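Local coordinates for protein pilin (Streptococcus pyogenes serotype M1, PDB 3GLE) that forms the backbone of the pilus as covalently linked subunits stacked head to tail, which serves adhesion to host cells, bacterial aggregation and biofilm formation, at residues Y241-D246 / N272-E277; T163-V168 / D283-F288. The protein carries 2 engineered substitutions. All coordinates share one frame; numbering follows the deposited sequence.

Contact 1: residues Y241-D246 / N272-E277; sequences YVVTED and NSTEQE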
loop_
_atom_site.group_PDB
_atom_site.type_symbol
_atom_site.label_atom_id
_atom_site.label_comp_id
_atom_site.label_asym_id
_atom_site.label_seq_id
_atom_site.Cartn_x
_atom_site.Cartn_y
_atom_site.Cartn_z
ATOM N N TYR A 241 0.204 3.725 16.407
ATOM C CA TYR A 241 -0.368 4.988 16.917
ATOM C C TYR A 241 -0.810 4.863 18.356
ATOM O O TYR A 241 -0.969 3.732 18.869
ATOM C CB TYR A 241 -1.527 5.474 16.053
ATOM C CG TYR A 241 -2.697 4.513 16.033
ATOM C CD1 TYR A 241 -3.715 4.612 16.968
ATOM C CD2 TYR A 241 -2.769 3.486 15.076
ATOM C CE1 TYR A 241 -4.774 3.721 16.967
ATOM C CE2 TYR A 241 -3.837 2.609 15.049
ATOM C CZ TYR A 241 -4.829 2.716 16.011
ATOM O OH TYR A 241 -5.882 1.837 16.008
ATOM N N VAL A 242 -0.979 6.034 18.992
ATOM C CA VAL A 242 -1.483 6.194 20.349
ATOM C C VAL A 242 -2.561 7.315 20.346
ATOM O O VAL A 242 -2.378 8.363 19.731
ATOM C CB VAL A 242 -0.352 6.574 21.338
ATOM C CG1 VAL A 242 -0.872 6.671 22.772
ATOM C CG2 VAL A 242 0.814 5.546 21.283
ATOM N N VAL A 243 -3.699 7.049 20.988
ATOM C CA VAL A 243 -4.719 8.063 21.242
ATOM C C VAL A 243 -4.846 8.251 22.752
ATOM O O VAL A 243 -4.978 7.291 23.478
ATOM C CB VAL A 243 -6.095 7.652 20.710
ATOM C CG1 VAL A 243 -7.016 8.876 20.666
ATOM C CG2 VAL A 243 -5.992 7.014 19.309
ATOM N N THR A 244 -4.802 9.492 23.214
ATOM C CA THR A 244 -4.910 9.791 24.645
ATOM C C THR A 244 -5.949 10.869 24.888
ATOM O O THR A 244 -6.022 11.831 24.138
ATOM C CB THR A 244 -3.552 10.266 25.183
ATOM O OG1 THR A 244 -2.587 9.220 25.005
ATOM C CG2 THR A 244 -3.629 10.572 26.653
ATOM N N GLU A 245 -6.767 10.706 25.921
ATOM C CA GLU A 245 -7.610 11.806 26.401
ATOM C C GLU A 245 -6.890 12.392 27.603
ATOM O O GLU A 245 -6.221 11.669 28.338
ATOM C CB GLU A 245 -8.981 11.288 26.840
ATOM C CG GLU A 245 -9.962 12.347 27.341
ATOM C CD GLU A 245 -11.223 11.729 27.971
ATOM O OE1 GLU A 245 -12.053 11.181 27.215
ATOM O OE2 GLU A 245 -11.378 11.757 29.230
ATOM N N ASP A 246 -7.028 13.702 27.797
ATOM C CA ASP A 246 -6.573 14.357 29.014
ATOM C C ASP A 246 -7.202 13.682 30.233
ATOM O O ASP A 246 -8.278 13.109 30.154
ATOM C CB ASP A 246 -6.913 15.865 28.987
ATOM C CG ASP A 246 -5.878 16.695 28.210
ATOM O OD1 ASP A 246 -5.011 16.099 27.536
ATOM O OD2 ASP A 246 -5.938 17.940 28.259
ATOM N N ASN A 272 -7.136 6.530 30.465
ATOM C CA ASN A 272 -7.277 7.609 29.489
ATOM C C ASN A 272 -6.458 7.470 28.214
ATOM O O ASN A 272 -6.492 8.361 27.367
ATOM C CB ASN A 272 -7.024 8.964 30.155
ATOM C CG ASN A 272 -5.653 9.046 30.774
ATOM O OD1 ASN A 272 -4.730 8.338 30.357
ATOM N ND2 ASN A 272 -5.507 9.896 31.787
ATOM N N SER A 273 -5.764 6.345 28.059
ATOM C CA SER A 273 -4.962 6.109 26.867
ATOM C C SER A 273 -5.109 4.702 26.282
ATOM O O SER A 273 -5.283 3.718 27.000
ATOM C CB SER A 273 -3.482 6.360 27.167
ATOM O OG SER A 273 -2.725 6.299 25.968
ATOM N N THR A 274 -5.019 4.619 24.963
ATOM C CA THR A 274 -4.860 3.335 24.310
ATOM C C THR A 274 -3.413 2.962 24.573
ATOM O O THR A 274 -2.618 3.786 25.032
ATOM C CB THR A 274 -5.095 3.435 22.781
ATOM O OG1 THR A 274 -4.074 4.243 22.178
ATOM C CG2 THR A 274 -6.430 4.067 22.492
ATOM N N GLU A 275 -3.054 1.716 24.349
ATOM C CA GLU A 275 -1.637 1.420 24.330
ATOM C C GLU A 275 -1.196 1.656 22.885
ATOM O O GLU A 275 -1.969 2.207 22.079
ATOM C CB GLU A 275 -1.344 0.013 24.867
ATOM C CG GLU A 275 -1.625 -0.135 26.377
ATOM C CD GLU A 275 -0.710 0.734 27.250
ATOM O OE1 GLU A 275 0.499 0.841 26.927
ATOM O OE2 GLU A 275 -1.195 1.299 28.263
ATOM N N GLN A 276 0.034 1.307 22.562
ATOM C CA GLN A 276 0.472 1.440 21.190
ATOM C C GLN A 276 -0.266 0.384 20.363
ATOM O O GLN A 276 -0.163 -0.816 20.644
ATOM C CB GLN A 276 1.974 1.265 21.100
ATOM C CG GLN A 276 2.555 1.523 19.728
ATOM C CD GLN A 276 4.061 1.676 19.786
ATOM O OE1 GLN A 276 4.657 1.541 20.845
ATOM N NE2 GLN A 276 4.676 1.963 18.663
ATOM N N GLU A 277 -1.041 0.857 19.388
ATOM C CA GLU A 277 -1.800 0.017 18.491
ATOM C C GLU A 277 -1.112 0.040 17.139
ATOM O O GLU A 277 -0.484 1.026 16.790
ATOM C CB GLU A 277 -3.216 0.601 18.314
ATOM C CG GLU A 277 -4.123 0.485 19.528
ATOM C CD GLU A 277 -4.423 -0.954 19.875
ATOM O OE1 GLU A 277 -4.589 -1.764 18.929
ATOM O OE2 GLU A 277 -4.461 -1.279 21.086
#

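Contact 2: residues T163-V168 / D283-F288; sequences TVKKKV and DMTITF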
loop_
_atom_site.group_PDB
_atom_site.type_symbol
_atom_site.label_atom_id
_atom_site.label_comp_id
_atom_site.label_asym_id
_atom_site.label_seq_id
_atom_site.Cartn_x
_atom_site.Cartn_y
_atom_site.Cartn_z
ATOM N N THR A 163 -11.627 5.725 13.670
ATOM C CA THR A 163 -12.634 6.624 14.228
ATOM C C THR A 163 -12.425 6.725 15.739
ATOM O O THR A 163 -12.232 5.696 16.431
ATOM C CB THR A 163 -14.022 6.110 13.914
ATOM O OG1 THR A 163 -14.172 6.026 12.491
ATOM C CG2 THR A 163 -15.125 7.027 14.480
ATOM N N VAL A 164 -12.405 7.960 16.253
ATOM C CA VAL A 164 -12.345 8.158 17.693
ATOM C C VAL A 164 -13.633 8.857 18.137
ATOM O O VAL A 164 -13.978 9.937 17.608
ATOM C CB VAL A 164 -11.066 8.947 18.107
ATOM C CG1 VAL A 164 -11.054 9.201 19.621
ATOM C CG2 VAL A 164 -9.800 8.186 17.669
ATOM N N LYS A 165 -14.346 8.235 19.082
ATOM C CA LYS A 165 -15.650 8.743 19.577
ATOM C C LYS A 165 -15.627 9.050 21.063
ATOM O O LYS A 165 -14.899 8.424 21.843
ATOM C CB LYS A 165 -16.780 7.736 19.353
ATOM C CG LYS A 165 -16.909 7.224 17.944
ATOM C CD LYS A 165 -18.276 6.536 17.707
ATOM C CE LYS A 165 -18.348 6.026 16.255
ATOM N NZ LYS A 165 -19.660 5.419 15.898
ATOM N N LYS A 166 -16.441 10.019 21.444
ATOM C CA LYS A 166 -16.593 10.387 22.828
ATOM C C LYS A 166 -17.985 10.061 23.271
ATOM O O LYS A 166 -18.963 10.473 22.628
ATOM C CB LYS A 166 -16.386 11.879 23.051
ATOM C CG LYS A 166 -16.693 12.262 24.537
ATOM C CD LYS A 166 -15.561 11.696 25.391
ATOM C CE LYS A 166 -15.963 11.555 26.822
ATOM N NZ LYS A 166 -14.661 11.193 28.014
ATOM N N LYS A 167 -18.069 9.349 24.383
ATOM C CA LYS A 167 -19.338 8.976 24.960
ATOM C C LYS A 167 -19.349 9.476 26.407
ATOM O O LYS A 167 -18.446 9.140 27.191
ATOM C CB LYS A 167 -19.494 7.446 24.897
ATOM C CG LYS A 167 -20.663 6.861 25.683
ATOM C CD LYS A 167 -22.015 7.333 25.184
ATOM C CE LYS A 167 -23.137 6.378 25.667
ATOM N NZ LYS A 167 -24.526 6.805 25.220
ATOM N N VAL A 168 -20.344 10.294 26.749
ATOM C CA VAL A 168 -20.511 10.745 28.147
ATOM C C VAL A 168 -21.645 9.976 28.832
ATOM O O VAL A 168 -22.720 9.815 28.271
ATOM C CB VAL A 168 -20.728 12.275 28.212
ATOM C CG1 VAL A 168 -21.089 12.724 29.665
ATOM C CG2 VAL A 168 -19.457 12.995 27.720
ATOM N N ASP A 283 -11.117 -1.540 9.715
ATOM C CA ASP A 283 -11.484 -0.237 10.264
ATOM C C ASP A 283 -11.491 -0.309 11.804
ATOM O O ASP A 283 -12.020 -1.234 12.390
ATOM C CB ASP A 283 -12.857 0.213 9.734
ATOM C CG ASP A 283 -12.852 0.487 8.221
ATOM O OD1 ASP A 283 -11.923 1.155 7.731
ATOM O OD2 ASP A 283 -13.766 0.028 7.517
ATOM N N MET A 284 -10.903 0.682 12.450
ATOM C CA MET A 284 -10.818 0.713 13.893
ATOM C C MET A 284 -11.734 1.798 14.442
ATOM O O MET A 284 -11.771 2.913 13.900
ATOM C CB MET A 284 -9.365 0.984 14.321
ATOM C CG MET A 284 -9.208 1.204 15.797
ATOM S SD MET A 284 -9.604 -0.261 16.769
ATOM C CE MET A 284 -8.208 -1.352 16.429
ATOM N N THR A 285 -12.476 1.442 15.503
ATOM C CA THR A 285 -13.230 2.403 16.313
ATOM C C THR A 285 -12.791 2.361 17.766
ATOM O O THR A 285 -12.853 1.312 18.423
ATOM C CB THR A 285 -14.762 2.182 16.244
ATOM O OG1 THR A 285 -15.189 2.352 14.893
ATOM C CG2 THR A 285 -15.495 3.208 17.087
ATOM N N ILE A 286 -12.397 3.533 18.257
ATOM C CA ILE A 286 -11.961 3.714 19.603
ATOM C C ILE A 286 -12.933 4.685 20.299
ATOM O O ILE A 286 -13.120 5.827 19.853
ATOM C CB ILE A 286 -10.512 4.238 19.609
ATOM C CG1 ILE A 286 -9.587 3.162 19.012
ATOM C CG2 ILE A 286 -10.072 4.601 21.014
ATOM C CD1 ILE A 286 -8.166 3.515 18.959
ATOM N N THR A 287 -13.570 4.213 21.364
ATOM C CA THR A 287 -14.567 5.010 22.069
ATOM C C THR A 287 -14.083 5.271 23.491
ATOM O O THR A 287 -13.855 4.331 24.247
ATOM C CB THR A 287 -15.940 4.304 22.122
ATOM O OG1 THR A 287 -16.367 3.969 20.798
ATOM C CG2 THR A 287 -17.010 5.191 22.789
ATOM N N PHE A 288 -13.935 6.542 23.839
ATOM C CA PHE A 288 -13.650 6.954 25.217
ATOM C C PHE A 288 -14.969 7.281 25.948
ATOM O O PHE A 288 -15.667 8.233 25.566
ATOM C CB PHE A 288 -12.733 8.190 25.235
ATOM C CG PHE A 288 -11.307 7.935 24.755
ATOM C CD1 PHE A 288 -11.019 7.809 23.409
ATOM C CD2 PHE A 288 -10.262 7.887 25.661
ATOM C CE1 PHE A 288 -9.727 7.598 22.964
ATOM C CE2 PHE A 288 -8.958 7.665 25.229
ATOM C CZ PHE A 288 -8.691 7.523 23.870
HETATM O O HOH W 1 -13.028 3.635 11.565
#

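Contact 1: residues Y241-D246 / N272-E277
Tyr241 and Glu277 face each other as an antiparallel hydrogen-bonded pair, Tyr241 N to Glu277 O at 2.8 Å and Glu277 N to Tyr241 O at 2.9 Å, but the register slips by one residue before Thr244 meets Ser273. Thr274 manages the slip. Its backbone N gives a hydrogen bond to Val243 O, while its hydroxyl replaces the carbonyl that a regular ladder would offer, accepting the N-H of Val243 (Val243 N to Thr274 OG1 3.1 Å, 173° at the hydrogen). With chi1 at 66°, OG1 sits between the backbone N and the carbonyl carbon of its own residue, and from there it also donates to Glu275 O, so the hydroxyl is gripped from two directions. The methyl CG2 of Thr274 lies 4.0 Å from Val243 CB. A second hydroxyl chain runs beside it: Thr244 OG1 donates to Ser273 OG at 3.1 Å, and Ser273 OG donates a hydrogen bond to a lone pair of Thr274 O, in the carbonyl plane. The loop 272-277 thus lengthens the edge of a four-stranded antiparallel sheet, one layer of the C-terminal beta sandwich, in which strand 240-245 is bordered on its other side by strand 179-185. Beyond the slip the backbones join again, Glu245 N to Asn272 O at 2.8 Å. At the opposite end the Tyr241 ring receives Glu277 CB over one face in a CH-pi contact, CB lying 3.8 Å from the ring centroid and displaced toward the rim near CZ; the carboxylate is turned 52° from the ring plane and leads away. Inward, Val243 packs on Phe288, and the Glu245 carboxylate, which catalyses formation of the Lys166–Asn290 isopeptide, is hydrogen-bonded by its nitrogen, Lys166 NZ, and by Thr255 OG1.

Contact 2: residues T163-V168 / D283-F288
The Phe288 ring has Lys165 O at its edge, near the ring plane, while Val164 CG1 approaches it obliquely, 3.9 Å from Phe288 CE1. Elsewhere round the ring Phe181 makes an edge-to-face contact, and Val257 also touches the Phe288 side chain. Lys165 O has a second task, accepting the N-H of Phe288 at 2.9 Å from N to O. That bond belongs to a regular parallel ladder: Ile286 N to Thr163 O and Lys165 N to Ile286 O are both 2.8 Å, and Thr163 with Met284 and Lys167 with Phe288 continue it at the two ends. The strands cross at only -24°, pairing Thr163 with Thr285 and then Val164 with Ile286, Lys165 with Thr287 and Lys166 with Phe288. Side chains therefore alternate by face. Thr163, Lys165, Thr285 and Thr287 line one, where the extended aliphatic chain of Lys165 passes obliquely over Thr285, CE to CG2 4.1 Å. A water bridges Thr163 OG1 and Met284 O, donating to the latter at 2.7 Å, so Met284 O is held by both the water and the N-H of Thr163. On the buried face, next to Val164, Ile286 and Phe288, Lys166 sends its chain along the neighbouring strand: the bend at chi2 (71°) lays CD 3.5 Å from Phe288 O and carries NZ onward past the same carbonyl. NZ is bonded covalently to Asn290 CG, with Glu245 OE1 beside it, and Phe179 packs against the lysine chain near the amide. Adjacent parallel strands joined by a lysine–asparagine isopeptide, with a glutamate beside the bond and aromatic rings around it, are the hallmark of the self-cross-linked domains of Gram-positive pilins.

In the fold
Both contacts lie in the C-terminal domain, their centres 11 Å apart, one in each sheet of its sandwich. Contact 1 borders the sheet built on strand 240-245; contact 2 pairs strands 151-169 and 284-291 in the facing sheet. Along the chain 163-168 comes first, then 241-246, 272-277 and 283-288, so contact 1 is nested within the loop that contact 2 closes. The layers meet where Asn272 O packs 3.3 Å from Phe288 CE2 and where Glu245 OE1 lies 2.7 Å from Lys166 NZ. One sheet thus supplies the catalytic glutamate and the other the cross-linked strands, tying the domain's first and last strands together covalently within the pilus subunit.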